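PDB 1XMX: Card1 endonuclease domain-containing protein, which is of unknown function but carries a Card1-like endonuclease domain of the PD-(D/E)XK clan and may bind nucleic acid. Local coordinates for residues Lys303-Glu308 against Thr376-Ala381. Numbering follows the deposited sequence.
Sequences KLHIIE and TQWFKA
His305 sets the edge of its imidazole against one face of the Trp378 indole in a T-shaped pair, with centroids 4.6 Å apart and planes at 72°. The touching atom is CD2 of His305, poised nearly over the middle of the six-membered ring of Trp378 and 3.5 Å from its CH2, while His305 CB leans on the same CH2 at 3.6 Å. From the other side of the indole plane Ile307 comes in obliquely, its CG1 lying 3.6 Å from CZ3 of Trp378. The outer ring of the tryptophan thus wedges between two alternate residues of strand 303-308. It gets there because CG of Trp378 stands anti to the backbone N (chi1 -173°). Phe379 completes an aromatic cluster: its CD1 lies 4.1 Å from CD2 of His305, and its CZ only brushes Ile307 CD1, at 4.3 Å.

No direct hydrogen bond joins strand and helix; the imidazole is oriented from its own strand and the next. Its ND1 donates to Lys303 O at 2.9 Å; the oxygen lies in the imidazole plane, whereas ND1 stands well above the plane of that carbonyl. NE2 bonds Arg338, which also makes a cation-pi contact with Trp378. At the strand's start, one water links Lys303 NZ to Ala381 O, and that ammonium also bonds Asn121 O and Ala382 O.

Val258 and Val262 of helix 243-266 extend the apolar layer around Ile307 and Phe379. This is buried helix-on-sheet packing: the end of helix 371-380 runs roughly antiparallel to strand 303-308 of the sheet, within the alpha/beta core characteristic of PD-(D/E)XK nuclease domains.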
loop_
_atom_site.group_PDB
_atom_site.type_symbol
_atom_site.label_atom_id
_atom_site.label_comp_id
_atom_site.label_asym_id
_atom_site.label_seq_id
_atom_site.Cartn_x
_atom_site.Cartn_y
_atom_site.Cartn_z
ATOM N N LYS A 303 4.066 5.392 -4.039
ATOM C CA LYS A 303 2.932 4.614 -4.576
ATOM C C LYS A 303 2.557 3.428 -3.624
ATOM O O LYS A 303 3.440 2.636 -3.208
ATOM C CB LYS A 303 3.310 4.042 -5.917
ATOM C CG LYS A 303 3.850 5.021 -6.864
ATOM C CD LYS A 303 4.345 4.374 -8.148
ATOM C CE LYS A 303 5.083 5.432 -8.930
ATOM N NZ LYS A 303 5.541 4.896 -10.184
ATOM N N LEU A 304 1.262 3.286 -3.310
ATOM C CA LEU A 304 0.796 2.175 -2.413
ATOM C C LEU A 304 0.948 0.862 -3.144
ATOM O O LEU A 304 0.502 0.745 -4.288
ATOM C CB LEU A 304 -0.669 2.360 -2.020
ATOM C CG LEU A 304 -1.225 1.337 -1.020
ATOM C CD1 LEU A 304 -0.631 1.548 0.420
ATOM C CD2 LEU A 304 -2.736 1.355 -1.023
ATOM N N HIS A 305 1.646 -0.091 -2.520
ATOM C CA HIS A 305 1.813 -1.457 -3.063
ATOM C C HIS A 305 1.191 -2.451 -2.084
ATOM O O HIS A 305 1.614 -2.531 -0.915
ATOM C CB HIS A 305 3.276 -1.831 -3.176
ATOM C CG HIS A 305 3.950 -1.250 -4.373
ATOM N ND1 HIS A 305 4.030 0.114 -4.592
ATOM C CD2 HIS A 305 4.531 -1.839 -5.439
ATOM C CE1 HIS A 305 4.661 0.333 -5.733
ATOM N NE2 HIS A 305 4.989 -0.835 -6.263
ATOM N N ILE A 306 0.188 -3.180 -2.564
ATOM C CA ILE A 306 -0.482 -4.213 -1.762
ATOM C C ILE A 306 -0.181 -5.637 -2.252
ATOM O O ILE A 306 -0.302 -5.978 -3.451
ATOM C CB ILE A 306 -2.026 -4.061 -1.808
ATOM C CG1 ILE A 306 -2.460 -2.688 -1.342
ATOM C CG2 ILE A 306 -2.735 -5.133 -0.857
ATOM C CD1 ILE A 306 -3.924 -2.444 -1.808
ATOM N N ILE A 307 0.102 -6.502 -1.297
ATOM C CA ILE A 307 0.370 -7.890 -1.620
ATOM C C ILE A 307 -0.648 -8.757 -0.874
ATOM O O ILE A 307 -0.748 -8.681 0.380
ATOM C CB ILE A 307 1.800 -8.274 -1.210
ATOM C CG1 ILE A 307 2.801 -7.335 -1.871
ATOM C CG2 ILE A 307 2.091 -9.773 -1.602
ATOM C CD1 ILE A 307 4.223 -7.456 -1.310
ATOM N N GLU A 308 -1.416 -9.528 -1.648
ATOM C CA GLU A 308 -2.284 -10.540 -1.085
ATOM C C GLU A 308 -1.499 -11.843 -1.138
ATOM O O GLU A 308 -0.932 -12.181 -2.193
ATOM C CB GLU A 308 -3.527 -10.748 -1.944
ATOM C CG GLU A 308 -4.574 -11.628 -1.238
ATOM C CD GLU A 308 -5.929 -11.591 -1.906
ATOM O OE1 GLU A 308 -6.142 -10.706 -2.761
ATOM O OE2 GLU A 308 -6.790 -12.458 -1.588
ATOM N N THR A 376 11.908 -7.772 -5.375
ATOM C CA THR A 376 12.834 -6.685 -5.689
ATOM C C THR A 376 12.504 -6.143 -7.058
ATOM O O THR A 376 12.343 -4.963 -7.232
ATOM C CB THR A 376 14.337 -7.165 -5.624
ATOM O OG1 THR A 376 14.608 -7.755 -4.347
ATOM C CG2 THR A 376 15.312 -5.952 -5.778
ATOM N N GLN A 377 12.374 -7.007 -8.034
ATOM C CA GLN A 377 12.007 -6.564 -9.350
ATOM C C GLN A 377 10.729 -5.735 -9.341
ATOM O O GLN A 377 10.691 -4.671 -9.981
ATOM C CB GLN A 377 11.889 -7.750 -10.288
ATOM C CG GLN A 377 13.252 -8.451 -10.435
ATOM C CD GLN A 377 13.189 -9.758 -11.220
ATOM O OE1 GLN A 377 12.135 -10.408 -11.325
ATOM N NE2 GLN A 377 14.322 -10.185 -11.703
ATOM N N TRP A 378 9.711 -6.174 -8.589
ATOM C CA TRP A 378 8.390 -5.523 -8.591
ATOM C C TRP A 378 8.583 -4.141 -8.010
ATOM O O TRP A 378 8.082 -3.140 -8.586
ATOM C CB TRP A 378 7.382 -6.275 -7.731
ATOM C CG TRP A 378 5.952 -5.788 -7.804
ATOM C CD1 TRP A 378 5.219 -5.525 -8.934
ATOM C CD2 TRP A 378 5.087 -5.562 -6.691
ATOM N NE1 TRP A 378 3.940 -5.067 -8.573
ATOM C CE2 TRP A 378 3.843 -5.117 -7.199
ATOM C CE3 TRP A 378 5.244 -5.670 -5.303
ATOM C CZ2 TRP A 378 2.777 -4.822 -6.366
ATOM C CZ3 TRP A 378 4.197 -5.344 -4.489
ATOM C CH2 TRP A 378 2.961 -4.951 -5.028
ATOM N N PHE A 379 9.373 -4.072 -6.930
ATOM C CA PHE A 379 9.606 -2.786 -6.250
ATOM C C PHE A 379 10.507 -1.822 -7.037
ATOM O O PHE A 379 10.382 -0.595 -6.876
ATOM C CB PHE A 379 10.229 -2.983 -4.888
ATOM C CG PHE A 379 9.321 -3.661 -3.883
ATOM C CD1 PHE A 379 7.958 -3.348 -3.821
ATOM C CD2 PHE A 379 9.830 -4.618 -2.996
ATOM C CE1 PHE A 379 7.122 -3.937 -2.847
ATOM C CE2 PHE A 379 8.984 -5.212 -2.010
ATOM C CZ PHE A 379 7.637 -4.876 -1.945
ATOM N N LYS A 380 11.459 -2.364 -7.798
ATOM C CA LYS A 380 12.289 -1.557 -8.694
ATOM C C LYS A 380 11.411 -0.890 -9.750
ATOM O O LYS A 380 11.605 0.294 -10.042
ATOM C CB LYS A 380 13.405 -2.354 -9.374
ATOM C CG LYS A 380 14.402 -2.958 -8.350
ATOM C CD LYS A 380 15.777 -3.220 -8.941
ATOM C CE LYS A 380 16.219 -4.675 -8.622
ATOM N NZ LYS A 380 17.659 -4.957 -8.854
ATOM N N ALA A 381 10.475 -1.650 -10.309
ATOM C CA ALA A 381 9.538 -1.109 -11.284
ATOM C C ALA A 381 8.738 0.071 -10.768
ATOM O O ALA A 381 8.249 0.851 -11.571
ATOM C CB ALA A 381 8.658 -2.193 -11.895
HETATM O O HOH W 1 5.195 1.912 -11.171
#